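Local coordinates for protein Orf34 (PDB 5KLP) that acetylates serine, threonine and lysine residues of host proteins, tubulin among them, as an inositol-hexakisphosphate-dependent virulence effector of the YopJ family, at residues Ala205-Ile210 / Val258-His263. The protein carries 10 engineered substitutions. Residues are numbered along the deposited sequence; the frame is centred on the assembly and turned at random.
Sequences AQFDDI and VDFYKH. With IHP (inositol hexakisphosphate), chain D.
Phe-207 and Phe-260 carry the whole contact between helix 204-215 and the 3-10 turn at 258-261, reaching for each other from opposite directions across a CA-CA gap of 12.5 Å. Phenylalanine suits both places because each ring is long enough to help bridge that gap and carries no polar group into a buried site. CZ of Phe-260 lies 3.5 Å from CE1 of Phe-207, at the edge of the Phe-207 ring and near its plane. The planes make 34° and the centroids stand 5.8 Å apart, so the rings meet obliquely, through their outer carbons, with little overlap. The Phe-207 side chain also touches Ala-200, Leu-256 and strand 125-130. Tyr-196 meets Phe-260 edge-to-face, and its hydroxyl bonds the Phe-260 carbonyl oxygen, fixing ring and turn to helix 189-202.

Polar contacts take over immediately beyond the turn, where Lys-262 and His-263 bind one phosphate of inositol hexakisphosphate. The lysine chain bends at chi3 (74°) and brings NZ to 2.7 Å from O33; the carbonyl oxygen of Val-285 is a second partner for that ammonium. The His-263 ring offers its edge, with NE2 donating to O23 at 3.0 Å, while ND1 bonds Ser-324 OG, a second-shell contact that helps fix the ring's rotation. A flexible cationic chain suits a highly charged anion, and imidazole adds a directional N-H donor.

Lys-199, Lys-202 and Arg-299 add further basic groups around the ligand. Thus the aromatic pair joins a helix beside the central sheet to the loop lining the basic inositol hexakisphosphate pocket, the allosteric cofactor site of this YopJ-family acetyltransferase.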
loop_
_atom_site.group_PDB
_atom_site.type_symbol
_atom_site.label_atom_id
_atom_site.label_comp_id
_atom_site.label_asym_id
_atom_site.label_seq_id
_atom_site.Cartn_x
_atom_site.Cartn_y
_atom_site.Cartn_z
ATOM N N ALA A 205 15.251 5.936 -3.028
ATOM C CA ALA A 205 16.625 5.437 -3.113
ATOM C C ALA A 205 16.658 3.959 -2.726
ATOM O O ALA A 205 17.306 3.145 -3.391
ATOM C CB ALA A 205 17.578 6.263 -2.220
ATOM N N GLN A 206 15.936 3.608 -1.670
ATOM C CA GLN A 206 15.903 2.221 -1.235
ATOM C C GLN A 206 15.149 1.371 -2.250
ATOM O O GLN A 206 15.513 0.217 -2.493
ATOM C CB GLN A 206 15.266 2.102 0.147
ATOM C CG GLN A 206 15.693 3.223 1.077
ATOM C CD GLN A 206 15.142 3.066 2.473
ATOM O OE1 GLN A 206 14.988 1.947 2.970
ATOM N NE2 GLN A 206 14.832 4.187 3.115
ATOM N N PHE A 207 14.110 1.935 -2.858
ATOM C CA PHE A 207 13.396 1.193 -3.888
ATOM C C PHE A 207 14.284 1.029 -5.123
ATOM O O PHE A 207 14.288 -0.039 -5.741
ATOM C CB PHE A 207 12.066 1.877 -4.244
ATOM C CG PHE A 207 10.896 1.394 -3.416
ATOM C CD1 PHE A 207 10.790 1.722 -2.077
ATOM C CD2 PHE A 207 9.899 0.613 -3.984
ATOM C CE1 PHE A 207 9.716 1.259 -1.312
ATOM C CE2 PHE A 207 8.816 0.165 -3.229
ATOM C CZ PHE A 207 8.731 0.485 -1.895
ATOM N N ASP A 208 15.050 2.072 -5.454
ATOM C CA ASP A 208 15.996 2.024 -6.571
ATOM C C ASP A 208 16.933 0.837 -6.439
ATOM O O ASP A 208 17.241 0.158 -7.416
ATOM C CB ASP A 208 16.832 3.300 -6.652
ATOM C CG ASP A 208 16.057 4.472 -7.227
ATOM O OD1 ASP A 208 14.953 4.263 -7.763
ATOM O OD2 ASP A 208 16.560 5.609 -7.136
ATOM N N ASP A 209 17.394 0.603 -5.218
ATOM C CA ASP A 209 18.322 -0.484 -4.967
ATOM C C ASP A 209 17.637 -1.836 -5.171
ATOM O O ASP A 209 18.238 -2.763 -5.712
ATOM C CB ASP A 209 18.899 -0.386 -3.564
ATOM C CG ASP A 209 20.160 -1.203 -3.410
ATOM O OD1 ASP A 209 21.086 -1.008 -4.231
ATOM O OD2 ASP A 209 20.216 -2.042 -2.489
ATOM N N ILE A 210 16.379 -1.950 -4.750
ATOM C CA ILE A 210 15.653 -3.194 -4.953
ATOM C C ILE A 210 15.442 -3.430 -6.445
ATOM O O ILE A 210 15.615 -4.545 -6.934
ATOM C CB ILE A 210 14.317 -3.193 -4.224
ATOM C CG1 ILE A 210 14.541 -3.050 -2.718
ATOM C CG2 ILE A 210 13.538 -4.478 -4.511
ATOM C CD1 ILE A 210 13.245 -2.979 -1.955
ATOM N N VAL A 258 10.485 1.150 7.960
ATOM C CA VAL A 258 9.429 1.125 8.974
ATOM C C VAL A 258 8.210 1.962 8.554
ATOM O O VAL A 258 7.091 1.728 9.018
ATOM C CB VAL A 258 9.973 1.615 10.340
ATOM C CG1 VAL A 258 10.377 3.093 10.274
ATOM C CG2 VAL A 258 8.964 1.351 11.458
ATOM N N ASP A 259 8.435 2.907 7.641
ATOM C CA ASP A 259 7.368 3.725 7.044
ATOM C C ASP A 259 6.145 2.897 6.707
ATOM O O ASP A 259 5.008 3.337 6.885
ATOM C CB ASP A 259 7.863 4.366 5.743
ATOM C CG ASP A 259 9.050 5.279 5.951
ATOM O OD1 ASP A 259 10.061 4.825 6.554
ATOM O OD2 ASP A 259 8.997 6.417 5.448
ATOM N N PHE A 260 6.388 1.686 6.210
ATOM C CA PHE A 260 5.304 0.863 5.670
ATOM C C PHE A 260 4.487 0.178 6.756
ATOM O O PHE A 260 3.518 -0.521 6.462
ATOM C CB PHE A 260 5.892 -0.148 4.667
ATOM C CG PHE A 260 6.334 0.503 3.384
ATOM C CD1 PHE A 260 7.564 1.149 3.307
ATOM C CD2 PHE A 260 5.473 0.545 2.274
ATOM C CE1 PHE A 260 7.957 1.788 2.132
ATOM C CE2 PHE A 260 5.856 1.175 1.100
ATOM C CZ PHE A 260 7.104 1.803 1.027
ATOM N N TYR A 261 4.841 0.411 8.018
ATOM C CA TYR A 261 4.105 -0.210 9.113
ATOM C C TYR A 261 3.439 0.801 10.035
ATOM O O TYR A 261 2.782 0.422 10.999
ATOM C CB TYR A 261 5.033 -1.156 9.907
ATOM C CG TYR A 261 5.237 -2.446 9.147
ATOM C CD1 TYR A 261 4.294 -3.466 9.223
ATOM C CD2 TYR A 261 6.314 -2.606 8.276
ATOM C CE1 TYR A 261 4.437 -4.630 8.493
ATOM C CE2 TYR A 261 6.473 -3.774 7.541
ATOM C CZ TYR A 261 5.534 -4.784 7.662
ATOM O OH TYR A 261 5.660 -5.938 6.931
ATOM N N LYS A 262 3.583 2.084 9.723
ATOM C CA LYS A 262 3.008 3.139 10.548
ATOM C C LYS A 262 1.477 3.062 10.702
ATOM O O LYS A 262 0.928 3.487 11.724
ATOM C CB LYS A 262 3.388 4.514 9.971
ATOM C CG LYS A 262 4.832 4.903 10.168
ATOM C CD LYS A 262 5.099 6.322 9.700
ATOM C CE LYS A 262 4.513 7.359 10.673
ATOM N NZ LYS A 262 4.900 8.761 10.301
ATOM N N HIS A 263 0.786 2.542 9.690
ATOM C CA HIS A 263 -0.680 2.449 9.744
ATOM C C HIS A 263 -1.175 1.034 10.005
ATOM O O HIS A 263 -2.354 0.736 9.801
ATOM C CB HIS A 263 -1.277 2.987 8.441
ATOM C CG HIS A 263 -0.916 4.413 8.191
ATOM N ND1 HIS A 263 -1.347 5.435 9.009
ATOM C CD2 HIS A 263 -0.099 4.982 7.274
ATOM C CE1 HIS A 263 -0.842 6.578 8.585
ATOM N NE2 HIS A 263 -0.080 6.331 7.534
HETATM C C1 IHP D . 2.677 14.279 6.501
HETATM C C2 IHP D . 2.250 12.742 6.490
HETATM C C3 IHP D . 1.739 11.989 7.777
HETATM C C4 IHP D . 1.795 12.873 9.110
HETATM C C5 IHP D . 2.717 14.078 9.133
HETATM C C6 IHP D . 2.326 14.898 7.912
HETATM O O11 IHP D . 3.918 14.464 6.127
HETATM P P1 IHP D . 4.570 15.374 4.856
HETATM O O21 IHP D . 5.744 14.623 4.231
HETATM O O31 IHP D . 5.086 16.714 5.391
HETATM O O41 IHP D . 3.594 15.692 3.736
HETATM O O12 IHP D . 3.124 11.945 5.785
HETATM P P2 IHP D . 2.533 11.198 4.398
HETATM O O22 IHP D . 2.051 12.269 3.396
HETATM O O32 IHP D . 3.539 10.284 3.690
HETATM O O42 IHP D . 1.267 10.392 4.776
HETATM O O13 IHP D . 2.464 10.948 7.883
HETATM P P3 IHP D . 2.208 9.282 7.865
HETATM O O23 IHP D . 1.583 8.654 6.618
HETATM O O33 IHP D . 3.699 8.956 7.896
HETATM O O43 IHP D . 1.495 8.747 9.103
HETATM O O14 IHP D . 2.013 12.120 10.197
HETATM P P4 IHP D . 0.824 11.618 11.179
HETATM O O24 IHP D . 0.077 10.419 10.591
HETATM O O34 IHP D . 1.348 11.259 12.584
HETATM O O44 IHP D . -0.217 12.735 11.382
HETATM O O15 IHP D . 4.025 13.829 9.303
HETATM P P5 IHP D . 4.891 14.270 10.705
HETATM O O25 IHP D . 3.932 14.675 11.830
HETATM O O35 IHP D . 5.743 13.080 11.224
HETATM O O45 IHP D . 5.836 15.451 10.461
HETATM O O16 IHP D . 2.801 16.138 8.010
HETATM P P6 IHP D . 2.036 17.479 7.469
HETATM O O26 IHP D . 0.529 17.352 7.680
HETATM O O36 IHP D . 2.534 18.741 8.198
HETATM O O46 IHP D . 2.303 17.691 5.974
#